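Local coordinates for protein serine proteinase inhibitor 1 (PDB 6BJ5) that inhibits serine proteases as a poxviral member of the serpin family and is important for the virulence of myxoma virus, at residues Gly52-Arg57 with Pro274-Phe279; Asn181-Leu186 with Val243-Met248; Ser252-Leu257 with Thr296-Ala301; Asp270-Ser275 with Leu288-Val293. All coordinates share one frame; numbering follows the deposited sequence.

Contact 1. Residues Gly52-Arg57 with Pro274-Phe279; sequences GGNTKR and PSRADF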
loop_
_atom_site.group_PDB
_atom_site.type_symbol
_atom_site.label_atom_id
_atom_site.label_comp_id
_atom_site.label_asym_id
_atom_site.label_seq_id
_atom_site.Cartn_x
_atom_site.Cartn_y
_atom_site.Cartn_z
ATOM N N GLY A 52 -21.059 -6.908 -12.070
ATOM C CA GLY A 52 -21.771 -6.459 -13.247
ATOM C C GLY A 52 -22.583 -5.218 -12.935
ATOM O O GLY A 52 -22.782 -4.853 -11.768
ATOM N N GLY A 53 -23.021 -4.548 -14.006
ATOM C CA GLY A 53 -23.957 -3.450 -13.827
ATOM C C GLY A 53 -23.360 -2.260 -13.097
ATOM O O GLY A 53 -22.249 -1.799 -13.395
ATOM N N ASN A 54 -24.140 -1.724 -12.149
ATOM C CA ASN A 54 -23.670 -0.574 -11.390
ATOM C C ASN A 54 -22.538 -0.941 -10.435
ATOM O O ASN A 54 -21.642 -0.122 -10.190
ATOM C CB ASN A 54 -24.805 0.058 -10.595
ATOM C CG ASN A 54 -24.482 1.486 -10.190
ATOM O OD1 ASN A 54 -23.917 2.272 -10.984
ATOM N ND2 ASN A 54 -24.759 1.813 -8.934
ATOM N N THR A 55 -22.599 -2.123 -9.820
ATOM C CA THR A 55 -21.555 -2.503 -8.873
ATOM C C THR A 55 -20.186 -2.453 -9.542
ATOM O O THR A 55 -19.231 -1.880 -9.000
ATOM C CB THR A 55 -21.862 -3.877 -8.278
ATOM O OG1 THR A 55 -23.113 -3.805 -7.585
ATOM C CG2 THR A 55 -20.794 -4.305 -7.279
ATOM N N LYS A 56 -20.095 -2.994 -10.756
ATOM C CA LYS A 56 -18.842 -2.983 -11.495
ATOM C C LYS A 56 -18.429 -1.558 -11.859
ATOM O O LYS A 56 -17.258 -1.173 -11.723
ATOM C CB LYS A 56 -19.020 -3.847 -12.753
ATOM C CG LYS A 56 -17.800 -3.952 -13.676
ATOM C CD LYS A 56 -18.096 -4.917 -14.816
ATOM C CE LYS A 56 -17.107 -4.783 -15.964
ATOM N NZ LYS A 56 -17.244 -5.890 -16.967
ATOM N N ARG A 57 -19.382 -0.761 -12.340
ATOM C CA ARG A 57 -19.064 0.599 -12.739
ATOM C C ARG A 57 -18.443 1.378 -11.589
ATOM O O ARG A 57 -17.510 2.157 -11.804
ATOM C CB ARG A 57 -20.317 1.309 -13.244
ATOM C CG ARG A 57 -20.061 2.711 -13.739
ATOM C CD ARG A 57 -21.354 3.485 -13.856
ATOM N NE ARG A 57 -21.946 3.800 -12.558
ATOM C CZ ARG A 57 -21.651 4.898 -11.866
ATOM N NH1 ARG A 57 -20.759 5.767 -12.361
ATOM N NH2 ARG A 57 -22.236 5.127 -10.685
ATOM N N PRO A 274 -26.163 -5.718 0.363
ATOM C CA PRO A 274 -26.652 -7.036 -0.087
ATOM C C PRO A 274 -27.824 -6.941 -1.047
ATOM O O PRO A 274 -27.926 -7.751 -1.983
ATOM C CB PRO A 274 -27.063 -7.725 1.224
ATOM C CG PRO A 274 -26.304 -7.011 2.287
ATOM C CD PRO A 274 -26.178 -5.587 1.828
ATOM N N SER A 275 -28.682 -5.933 -0.870
ATOM C CA SER A 275 -29.848 -5.787 -1.730
ATOM C C SER A 275 -29.455 -5.407 -3.148
ATOM O O SER A 275 -30.165 -5.757 -4.095
ATOM C CB SER A 275 -30.795 -4.729 -1.161
ATOM O OG SER A 275 -31.243 -5.071 0.138
ATOM N N ARG A 276 -28.335 -4.708 -3.319
ATOM C CA ARG A 276 -28.031 -4.059 -4.587
ATOM C C ARG A 276 -26.778 -4.605 -5.255
ATOM O O ARG A 276 -26.417 -4.135 -6.340
ATOM C CB ARG A 276 -27.887 -2.546 -4.382
ATOM C CG ARG A 276 -29.167 -1.815 -3.998
ATOM C CD ARG A 276 -29.012 -0.321 -4.270
ATOM N NE ARG A 276 -28.339 -0.100 -5.550
ATOM C CZ ARG A 276 -28.962 0.091 -6.712
ATOM N NH1 ARG A 276 -30.292 0.109 -6.763
ATOM N NH2 ARG A 276 -28.252 0.263 -7.824
ATOM N N ALA A 277 -26.108 -5.580 -4.645
ATOM C CA ALA A 277 -24.784 -6.013 -5.088
ATOM C C ALA A 277 -24.924 -7.012 -6.228
ATOM O O ALA A 277 -25.459 -8.105 -6.042
ATOM C CB ALA A 277 -23.985 -6.616 -3.935
ATOM N N ASP A 278 -24.527 -6.606 -7.426
ATOM C CA ASP A 278 -24.533 -7.491 -8.591
ATOM C C ASP A 278 -23.158 -8.128 -8.758
ATOM O O ASP A 278 -22.270 -7.548 -9.396
ATOM C CB ASP A 278 -24.931 -6.742 -9.861
ATOM C CG ASP A 278 -24.885 -7.628 -11.102
ATOM O OD1 ASP A 278 -24.737 -8.852 -10.957
ATOM O OD2 ASP A 278 -24.955 -7.114 -12.233
ATOM N N PHE A 279 -22.989 -9.350 -8.239
ATOM C CA PHE A 279 -21.845 -10.192 -8.597
ATOM C C PHE A 279 -22.274 -11.385 -9.449
ATOM O O PHE A 279 -21.710 -12.479 -9.350
ATOM C CB PHE A 279 -21.063 -10.633 -7.361
ATOM C CG PHE A 279 -20.308 -9.506 -6.714
ATOM C CD1 PHE A 279 -19.150 -9.035 -7.296
ATOM C CD2 PHE A 279 -20.785 -8.891 -5.566
ATOM C CE1 PHE A 279 -18.454 -7.989 -6.718
ATOM C CE2 PHE A 279 -20.100 -7.836 -4.978
ATOM C CZ PHE A 279 -18.934 -7.384 -5.543
#
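Asp278 is held against the start of helix 53-58 by both polar groups of its backbone. Its carbonyl O accepts the N-H of Gly52 (N to O 3.0 Å, angle at the hydrogen 155°), with the donor tilted well out of the carbonyl plane. Its own N-H points at the hydroxyl of Thr55, and this bond is straighter (Asp278 N to Thr55 OG1 3.1 Å, 167°). In Thr55, OG1 stands beside the backbone N and anti to the carbonyl carbon (chi1 -61°), which turns it to the loop. The Asp278 carboxylate lies against Gly52 without bonding to it: OD2 is 3.2 Å from Gly52 O, an acceptor facing an acceptor, while OD1 takes the N-H of Gly280. Farther out, Asn54 ND2 and Arg276 NH2 approach to 4.0 Å with their flat groups steeply inclined. Both are donors; Asp270 bridges the two residues, OD2 accepting from Asn54 ND2 and OD1 forming a salt bridge with Arg276 NE. Asn54 OD1 is taken by Arg57 NE (2.9 Å), lying in the guanidinium plane. Apolar packing is slight: Thr55 CG2 meets Phe279 CZ at 4.0 Å, and that ring continues onto Leu47 of helix 37-49. The contact is thus a mainly polar docking of a loop on a helix start, where the Asp278 carboxylate may also be favoured by the nearby helix N-terminus.

Contact 2. Residues Asn181-Leu186 with Val243-Met248; sequences NKIDTL and VCQVVM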
loop_
_atom_site.group_PDB
_atom_site.type_symbol
_atom_site.label_atom_id
_atom_site.label_comp_id
_atom_site.label_asym_id
_atom_site.label_seq_id
_atom_site.Cartn_x
_atom_site.Cartn_y
_atom_site.Cartn_z
ATOM N N ASN A 181 22.395 9.168 7.748
ATOM C CA ASN A 181 23.002 10.393 7.241
ATOM C C ASN A 181 23.960 10.045 6.111
ATOM O O ASN A 181 24.832 9.185 6.282
ATOM C CB ASN A 181 23.743 11.129 8.361
ATOM C CG ASN A 181 24.377 12.445 7.903
ATOM O OD1 ASN A 181 24.280 12.847 6.742
ATOM N ND2 ASN A 181 25.043 13.113 8.832
ATOM N N LYS A 182 23.786 10.692 4.958
ATOM C CA LYS A 182 24.700 10.466 3.840
ATOM C C LYS A 182 24.739 11.682 2.915
ATOM O O LYS A 182 23.851 12.551 2.933
ATOM C CB LYS A 182 24.317 9.219 3.031
ATOM C CG LYS A 182 23.228 9.495 1.955
ATOM C CD LYS A 182 22.911 8.234 1.177
ATOM C CE LYS A 182 21.561 8.297 0.519
ATOM N NZ LYS A 182 21.558 7.396 -0.678
ATOM N N ILE A 183 25.782 11.714 2.085
ATOM C CA ILE A 183 25.877 12.657 0.975
ATOM C C ILE A 183 25.685 11.881 -0.315
ATOM O O ILE A 183 26.219 10.773 -0.474
ATOM C CB ILE A 183 27.211 13.424 0.966
ATOM C CG1 ILE A 183 27.226 14.461 2.094
ATOM C CG2 ILE A 183 27.431 14.075 -0.384
ATOM C CD1 ILE A 183 28.601 15.020 2.391
ATOM N N ASP A 184 24.862 12.431 -1.202
ATOM C CA ASP A 184 24.497 11.737 -2.427
ATOM C C ASP A 184 23.934 12.791 -3.369
ATOM O O ASP A 184 23.438 13.835 -2.925
ATOM C CB ASP A 184 23.481 10.615 -2.126
ATOM C CG ASP A 184 23.306 9.627 -3.264
ATOM O OD1 ASP A 184 23.803 9.897 -4.373
ATOM O OD2 ASP A 184 22.669 8.571 -3.033
ATOM N N THR A 185 24.039 12.518 -4.672
ATOM C CA THR A 185 23.419 13.331 -5.720
ATOM C C THR A 185 22.150 12.663 -6.226
ATOM O O THR A 185 22.186 11.525 -6.725
ATOM C CB THR A 185 24.380 13.670 -6.866
ATOM O OG1 THR A 185 25.690 13.967 -6.359
ATOM C CG2 THR A 185 23.826 14.744 -7.800
ATOM N N LEU A 186 21.046 13.407 -6.103
ATOM C CA LEU A 186 19.673 12.948 -6.190
ATOM C C LEU A 186 18.814 14.070 -6.761
ATOM O O LEU A 186 19.121 15.250 -6.575
ATOM C CB LEU A 186 19.134 12.622 -4.801
ATOM C CG LEU A 186 19.955 11.782 -3.838
ATOM C CD1 LEU A 186 19.343 11.929 -2.436
ATOM C CD2 LEU A 186 20.049 10.315 -4.292
ATOM N N VAL A 243 23.553 17.954 -5.507
ATOM C CA VAL A 243 24.301 17.244 -4.465
ATOM C C VAL A 243 23.588 17.432 -3.132
ATOM O O VAL A 243 23.384 18.563 -2.677
ATOM C CB VAL A 243 25.748 17.754 -4.392
ATOM C CG1 VAL A 243 26.463 17.188 -3.174
ATOM C CG2 VAL A 243 26.484 17.403 -5.659
ATOM N N CYS A 244 23.236 16.340 -2.473
ATOM C CA CYS A 244 22.437 16.476 -1.269
ATOM C C CYS A 244 23.065 15.783 -0.079
ATOM O O CYS A 244 23.831 14.817 -0.213
ATOM C CB CYS A 244 21.021 15.890 -1.416
ATOM S SG CYS A 244 19.984 16.580 -2.671
ATOM N N GLN A 245 22.695 16.310 1.087
ATOM C CA GLN A 245 22.811 15.635 2.366
ATOM C C GLN A 245 21.409 15.172 2.747
ATOM O O GLN A 245 20.486 15.992 2.871
ATOM C CB GLN A 245 23.401 16.546 3.450
ATOM C CG GLN A 245 23.867 15.737 4.676
ATOM C CD GLN A 245 24.225 16.576 5.898
ATOM O OE1 GLN A 245 24.118 17.798 5.883
ATOM N NE2 GLN A 245 24.635 15.906 6.975
ATOM N N VAL A 246 21.251 13.862 2.917
ATOM C CA VAL A 246 19.994 13.251 3.334
ATOM C C VAL A 246 20.157 12.774 4.768
ATOM O O VAL A 246 21.050 11.971 5.062
ATOM C CB VAL A 246 19.608 12.098 2.398
ATOM C CG1 VAL A 246 18.318 11.445 2.825
ATOM C CG2 VAL A 246 19.529 12.604 0.984
ATOM N N VAL A 247 19.336 13.305 5.664
ATOM C CA VAL A 247 19.313 12.910 7.065
ATOM C C VAL A 247 17.902 12.382 7.336
ATOM O O VAL A 247 16.945 13.160 7.436
ATOM C CB VAL A 247 19.668 14.078 7.987
ATOM C CG1 VAL A 247 19.606 13.656 9.454
ATOM C CG2 VAL A 247 21.029 14.666 7.612
ATOM N N MET A 248 17.738 11.069 7.408
ATOM C CA MET A 248 16.396 10.542 7.582
ATOM C C MET A 248 16.441 9.356 8.513
ATOM O O MET A 248 17.465 8.654 8.596
ATOM C CB MET A 248 15.779 10.154 6.227
ATOM C CG MET A 248 16.306 8.865 5.666
ATOM S SD MET A 248 15.468 8.396 4.143
ATOM C CE MET A 248 13.777 8.227 4.673
#
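Residues Asn181-Thr185 and Val243-Val247 run as antiparallel strands, their axes 4.5 Å apart at 150°, with paired backbone bonds between Lys182 and Val246 and between Asp184 and Cys244. On the face carrying Asn181 and Gln245 the two amides bond diagonally across the register: Gln245 NE2 gives a nearly straight N-H to Asn181 OD1 (3.1 Å), coming in from the flank of the carbonyl (C=O...N angle 104°). Asn181 CG stands anti to the backbone N (chi1 -179°), on the side of Gln245. On the same face Thr185 OG1 touches Val243 CG2 at 3.6 Å. The other face has an apolar patch, where Leu186 CD1 meets Val246 CG2 at 3.5 Å, the two side chains crossing at about a right angle. Beside it Lys182 NZ forms a salt bridge with Asp184 OD2 (2.9 Å) along its own strand and also bonds to His156 O, while Asp184 OD1 bonds to His156 ND1. Leu186 reaches on to Thr201, Leu203 and Pro204 of strand 198-204. Beyond Cys244-Val247 the sheet is continued by a parallel strand of the second chain; Leu7 and Val11 of that chain (its own numbering) pack on Val243 and Val247, so strand 243-258 is flanked here by strand 173-185 and the second chain.

Contact 3. Residues Ser252-Leu257 with Thr296-Ala301; sequences SVESVL and TSKIEA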
loop_
_atom_site.group_PDB
_atom_site.type_symbol
_atom_site.label_atom_id
_atom_site.label_comp_id
_atom_site.label_asym_id
_atom_site.label_seq_id
_atom_site.Cartn_x
_atom_site.Cartn_y
_atom_site.Cartn_z
ATOM N N SER A 252 10.404 1.310 10.912
ATOM C CA SER A 252 9.722 0.031 10.759
ATOM C C SER A 252 8.291 0.264 11.218
ATOM O O SER A 252 8.078 0.673 12.361
ATOM C CB SER A 252 10.412 -1.060 11.596
ATOM O OG SER A 252 9.791 -2.323 11.448
ATOM N N VAL A 253 7.318 0.067 10.330
ATOM C CA VAL A 253 5.921 0.374 10.626
ATOM C C VAL A 253 5.034 -0.744 10.096
ATOM O O VAL A 253 5.239 -1.249 8.982
ATOM C CB VAL A 253 5.493 1.734 10.031
ATOM C CG1 VAL A 253 4.016 1.981 10.262
ATOM C CG2 VAL A 253 6.292 2.836 10.666
ATOM N N GLU A 254 4.059 -1.140 10.909
ATOM C CA GLU A 254 3.025 -2.071 10.501
ATOM C C GLU A 254 1.671 -1.436 10.779
ATOM O O GLU A 254 1.449 -0.856 11.849
ATOM C CB GLU A 254 3.129 -3.420 11.234
ATOM C CG GLU A 254 2.117 -4.464 10.730
ATOM C CD GLU A 254 2.208 -5.804 11.446
ATOM O OE1 GLU A 254 3.024 -6.648 11.019
ATOM O OE2 GLU A 254 1.458 -6.023 12.425
ATOM N N SER A 255 0.773 -1.561 9.809
ATOM C CA SER A 255 -0.531 -0.914 9.833
ATOM C C SER A 255 -1.572 -1.934 9.420
ATOM O O SER A 255 -1.387 -2.636 8.422
ATOM C CB SER A 255 -0.572 0.301 8.895
ATOM O OG SER A 255 0.161 1.388 9.420
ATOM N N VAL A 256 -2.660 -2.016 10.184
ATOM C CA VAL A 256 -3.797 -2.875 9.861
ATOM C C VAL A 256 -4.992 -1.965 9.645
ATOM O O VAL A 256 -5.532 -1.404 10.608
ATOM C CB VAL A 256 -4.079 -3.888 10.965
ATOM C CG1 VAL A 256 -5.359 -4.631 10.649
ATOM C CG2 VAL A 256 -2.893 -4.841 11.101
ATOM N N LEU A 257 -5.436 -1.856 8.395
ATOM C CA LEU A 257 -6.365 -0.815 7.971
ATOM C C LEU A 257 -7.667 -1.436 7.511
ATOM O O LEU A 257 -7.664 -2.453 6.809
ATOM C CB LEU A 257 -5.785 0.012 6.825
ATOM C CG LEU A 257 -4.415 0.657 7.062
ATOM C CD1 LEU A 257 -3.914 1.382 5.826
ATOM C CD2 LEU A 257 -4.467 1.584 8.259
ATOM N N THR A 296 -3.259 -5.233 5.592
ATOM C CA THR A 296 -2.169 -5.145 6.544
ATOM C C THR A 296 -0.884 -4.959 5.751
ATOM O O THR A 296 -0.602 -5.712 4.803
ATOM C CB THR A 296 -2.098 -6.375 7.445
ATOM O OG1 THR A 296 -1.729 -7.507 6.666
ATOM C CG2 THR A 296 -3.434 -6.653 8.070
ATOM N N SER A 297 -0.136 -3.928 6.114
ATOM C CA SER A 297 1.085 -3.561 5.419
ATOM C C SER A 297 2.208 -3.412 6.433
ATOM O O SER A 297 1.979 -3.142 7.615
ATOM C CB SER A 297 0.922 -2.251 4.626
ATOM O OG SER A 297 -0.138 -2.334 3.686
ATOM N N LYS A 298 3.427 -3.635 5.972
ATOM C CA LYS A 298 4.588 -3.413 6.809
ATOM C C LYS A 298 5.666 -2.863 5.892
ATOM O O LYS A 298 5.811 -3.342 4.756
ATOM C CB LYS A 298 5.025 -4.707 7.514
ATOM C CG LYS A 298 6.088 -4.499 8.606
ATOM C CD LYS A 298 6.610 -5.829 9.096
ATOM C CE LYS A 298 7.770 -5.685 10.064
ATOM N NZ LYS A 298 8.401 -7.029 10.302
ATOM N N ILE A 299 6.352 -1.810 6.345
ATOM C CA ILE A 299 7.457 -1.209 5.601
ATOM C C ILE A 299 8.627 -1.063 6.562
ATOM O O ILE A 299 8.443 -0.692 7.730
ATOM C CB ILE A 299 7.080 0.154 4.956
ATOM C CG1 ILE A 299 5.903 -0.032 3.989
ATOM C CG2 ILE A 299 8.236 0.720 4.122
ATOM C CD1 ILE A 299 5.330 1.222 3.416
ATOM N N GLU A 300 9.826 -1.392 6.078
ATOM C CA GLU A 300 11.058 -1.262 6.853
ATOM C C GLU A 300 12.132 -0.582 6.016
ATOM O O GLU A 300 12.562 -1.121 4.993
ATOM C CB GLU A 300 11.552 -2.623 7.328
ATOM C CG GLU A 300 12.097 -2.548 8.716
ATOM C CD GLU A 300 12.889 -3.760 9.082
ATOM O OE1 GLU A 300 13.627 -3.690 10.088
ATOM O OE2 GLU A 300 12.818 -4.755 8.326
ATOM N N ALA A 301 12.578 0.583 6.455
ATOM C CA ALA A 301 13.642 1.304 5.778
ATOM C C ALA A 301 14.816 1.464 6.728
ATOM O O ALA A 301 14.619 1.845 7.885
ATOM C CB ALA A 301 13.150 2.673 5.310
#
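Ser252, Thr296 and Ser297 give up the most surface where residues 252-257 and 296-301, antiparallel neighbours in the large central sheet of the serpin fold, meet. Ser252 faces Glu300 in a non-hydrogen-bonded pair; its OG, anti to the backbone N (chi1 -179°), rests on Glu300 CG at 3.6 Å, a contact with the aliphatic part of the acid. At the other end Thr296 lies side by side with Val256, methyl to methyl: Thr296 CG2 is 3.6 Å from Val256 CG2 and 3.8 Å from Val256 CG1. Ser297 carries the backbone link, giving its N-H to Ser255 O (2.9 Å) and taking that of Ser255 on its own carbonyl O (3.0 Å), while Val253 and Ile299 make a second such pair. The hydroxyls of the two serines do not meet. Ser297 OG bonds to Ser310 OG on the adjoining strand 305-314, and Ser255 OG accepts from Val34 N on strand 33-35, which packs on part of this buried face. Between the ends, Glu254 CB touches Lys298 CG at 4.1 Å, but Glu254 OE1 and Lys298 NZ stay 5.4 Å apart. Cohesion therefore comes mainly from the backbone ladder, with some methyl packing; the charged ends probably add no more than a weak attraction.

Contact 4. Residues Asp270-Ser275 with Leu288-Val293; sequences DAFDPS and LYVTKV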
loop_
_atom_site.group_PDB
_atom_site.type_symbol
_atom_site.label_atom_id
_atom_site.label_comp_id
_atom_site.label_asym_id
_atom_site.label_seq_id
_atom_site.Cartn_x
_atom_site.Cartn_y
_atom_site.Cartn_z
ATOM N N ASP A 270 -22.251 -0.179 -3.868
ATOM C CA ASP A 270 -23.128 -1.311 -4.165
ATOM C C ASP A 270 -22.511 -2.627 -3.712
ATOM O O ASP A 270 -23.218 -3.519 -3.221
ATOM C CB ASP A 270 -23.454 -1.388 -5.663
ATOM C CG ASP A 270 -24.616 -0.498 -6.070
ATOM O OD1 ASP A 270 -25.221 0.148 -5.189
ATOM O OD2 ASP A 270 -24.989 -0.521 -7.265
ATOM N N ALA A 271 -21.194 -2.762 -3.856
ATOM C CA ALA A 271 -20.539 -4.003 -3.476
ATOM C C ALA A 271 -20.838 -4.380 -2.035
ATOM O O ALA A 271 -20.936 -5.568 -1.721
ATOM C CB ALA A 271 -19.028 -3.883 -3.695
ATOM N N PHE A 272 -21.055 -3.394 -1.161
ATOM C CA PHE A 272 -21.306 -3.661 0.256
ATOM C C PHE A 272 -22.776 -3.835 0.586
ATOM O O PHE A 272 -23.096 -4.255 1.704
ATOM C CB PHE A 272 -20.769 -2.529 1.147
ATOM C CG PHE A 272 -19.295 -2.330 1.043
ATOM C CD1 PHE A 272 -18.760 -1.510 0.056
ATOM C CD2 PHE A 272 -18.431 -2.987 1.912
ATOM C CE1 PHE A 272 -17.389 -1.333 -0.046
ATOM C CE2 PHE A 272 -17.066 -2.817 1.812
ATOM C CZ PHE A 272 -16.544 -1.985 0.828
ATOM N N ASP A 273 -23.673 -3.534 -0.348
ATOM C CA ASP A 273 -25.089 -3.539 -0.035
ATOM C C ASP A 273 -25.667 -4.852 -0.525
ATOM O O ASP A 273 -25.683 -5.093 -1.746
ATOM C CB ASP A 273 -25.777 -2.360 -0.715
ATOM C CG ASP A 273 -27.269 -2.314 -0.463
ATOM O OD1 ASP A 273 -27.816 -3.214 0.219
ATOM O OD2 ASP A 273 -27.895 -1.349 -0.962
ATOM N N PRO A 274 -26.163 -5.718 0.363
ATOM C CA PRO A 274 -26.652 -7.036 -0.087
ATOM C C PRO A 274 -27.824 -6.941 -1.047
ATOM O O PRO A 274 -27.926 -7.751 -1.983
ATOM C CB PRO A 274 -27.063 -7.725 1.224
ATOM C CG PRO A 274 -26.304 -7.011 2.287
ATOM C CD PRO A 274 -26.178 -5.587 1.828
ATOM N N SER A 275 -28.682 -5.933 -0.870
ATOM C CA SER A 275 -29.848 -5.787 -1.730
ATOM C C SER A 275 -29.455 -5.407 -3.148
ATOM O O SER A 275 -30.165 -5.757 -4.095
ATOM C CB SER A 275 -30.795 -4.729 -1.161
ATOM O OG SER A 275 -31.243 -5.071 0.138
ATOM N N LEU A 288 -23.708 -13.152 -3.191
ATOM C CA LEU A 288 -22.317 -12.883 -2.876
ATOM C C LEU A 288 -22.093 -11.369 -2.858
ATOM O O LEU A 288 -22.318 -10.694 -3.863
ATOM C CB LEU A 288 -21.394 -13.545 -3.900
ATOM C CG LEU A 288 -21.494 -15.067 -4.018
ATOM C CD1 LEU A 288 -20.587 -15.581 -5.127
ATOM C CD2 LEU A 288 -21.157 -15.733 -2.693
ATOM N N TYR A 289 -21.640 -10.840 -1.723
ATOM C CA TYR A 289 -21.357 -9.426 -1.604
ATOM C C TYR A 289 -20.194 -9.258 -0.649
ATOM O O TYR A 289 -19.768 -10.197 0.027
ATOM C CB TYR A 289 -22.573 -8.642 -1.120
ATOM C CG TYR A 289 -23.010 -9.071 0.246
ATOM C CD1 TYR A 289 -22.686 -8.321 1.367
ATOM C CD2 TYR A 289 -23.717 -10.251 0.422
ATOM C CE1 TYR A 289 -23.075 -8.723 2.626
ATOM C CE2 TYR A 289 -24.106 -10.666 1.669
ATOM C CZ TYR A 289 -23.787 -9.900 2.771
ATOM O OH TYR A 289 -24.174 -10.315 4.026
ATOM N N VAL A 290 -19.673 -8.049 -0.631
ATOM C CA VAL A 290 -18.494 -7.712 0.141
ATOM C C VAL A 290 -18.915 -7.197 1.507
ATOM O O VAL A 290 -19.784 -6.325 1.615
ATOM C CB VAL A 290 -17.650 -6.672 -0.601
ATOM C CG1 VAL A 290 -16.476 -6.238 0.259
ATOM C CG2 VAL A 290 -17.211 -7.240 -1.945
ATOM N N THR A 291 -18.299 -7.731 2.552
ATOM C CA THR A 291 -18.522 -7.220 3.896
ATOM C C THR A 291 -17.358 -6.393 4.408
ATOM O O THR A 291 -17.581 -5.329 4.993
ATOM C CB THR A 291 -18.749 -8.369 4.881
ATOM O OG1 THR A 291 -19.659 -9.333 4.329
ATOM C CG2 THR A 291 -19.300 -7.814 6.178
ATOM N N LYS A 292 -16.116 -6.817 4.149
ATOM C CA LYS A 292 -14.944 -6.168 4.719
ATOM C C LYS A 292 -13.858 -6.073 3.663
ATOM O O LYS A 292 -13.683 -6.992 2.859
ATOM C CB LYS A 292 -14.394 -6.885 5.972
ATOM C CG LYS A 292 -15.407 -7.222 7.058
ATOM C CD LYS A 292 -14.792 -8.104 8.151
ATOM C CE LYS A 292 -15.800 -9.111 8.716
ATOM N NZ LYS A 292 -15.411 -9.640 10.060
ATOM N N VAL A 293 -13.120 -4.965 3.686
ATOM C CA VAL A 293 -11.884 -4.827 2.933
ATOM C C VAL A 293 -10.812 -4.435 3.932
ATOM O O VAL A 293 -10.882 -3.358 4.543
ATOM C CB VAL A 293 -11.970 -3.791 1.806
ATOM C CG1 VAL A 293 -10.642 -3.783 1.028
ATOM C CG2 VAL A 293 -13.137 -4.092 0.878
#
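Phe272 and Val290 bring two stretches of one long loop together. Phe272 CB starts beside the Val290 carbonyl, 3.9 Å from its O, and CG follows the same oxygen. CD2 comes closest to it, at 3.6 Å, and also has Thr291 O at 4.0 Å by the ring edge, in the ring plane. CE2 stays near Thr291 O and meets Val290 CG1 at 3.8 Å. At the tip CZ reaches Val293 CG2 (4.0 Å), the side chains crossing at about a right angle. One side of the ring thus follows Val290, Thr291 and Val293, and Arg260 and Gln264 of helix 260-265 also pack on it. Arg260 NH1 in turn bonds to Thr291 O, tying the carbonyl at the ring edge to that helix. One backbone bond fixes the pairing: Val290 N donates to Ala271 O (3.0 Å, 162°), while the CA-H of Phe272 faces Val290 O. Ala271 O also lies 3.5 Å from Tyr289 CB. In Tyr289, CG stands between the backbone N and the carbonyl carbon (chi1 62°), which places it on the side of Pro274; the ring receives that proline over one face, a CH-pi contact with Pro274 CG 3.9 Å from the ring centroid and 20° off the normal. Pro274 sits in an Asx turn, with Asp273 OD1 accepting from Ser275 N from above the carboxylate plane. Val290 and Val293 pack on Ile314 of strand 305-314. This fits the serpin fold, in which a long connection after helix 260-265 folds back on itself before entering the central sheet as strand 293-302.

In the fold
Contacts 2 and 3 are strand pairings along strand 243-258 in one sheet, their centres 25 Å apart; contact 3 is near the middle of the chain, whereas contact 2 is peripheral and beside the second chain. Contacts 1 and 4 lie together, centres 9 Å apart, their segments overlapping at Pro274 and Ser275 and joined through Asp270, and sit on the side of the chain's centre away from contact 2. All four mix buried and exposed residues. The sheet contacts depend on repeated backbone bonds, supplemented in contact 2 by an amide pair. Contacts 1 (loop on helix start) and 4 (loop on loop) have few backbone bonds: contact 1 adds a hydroxyl and nearby charges, contact 4 aromatic and aliphatic packing.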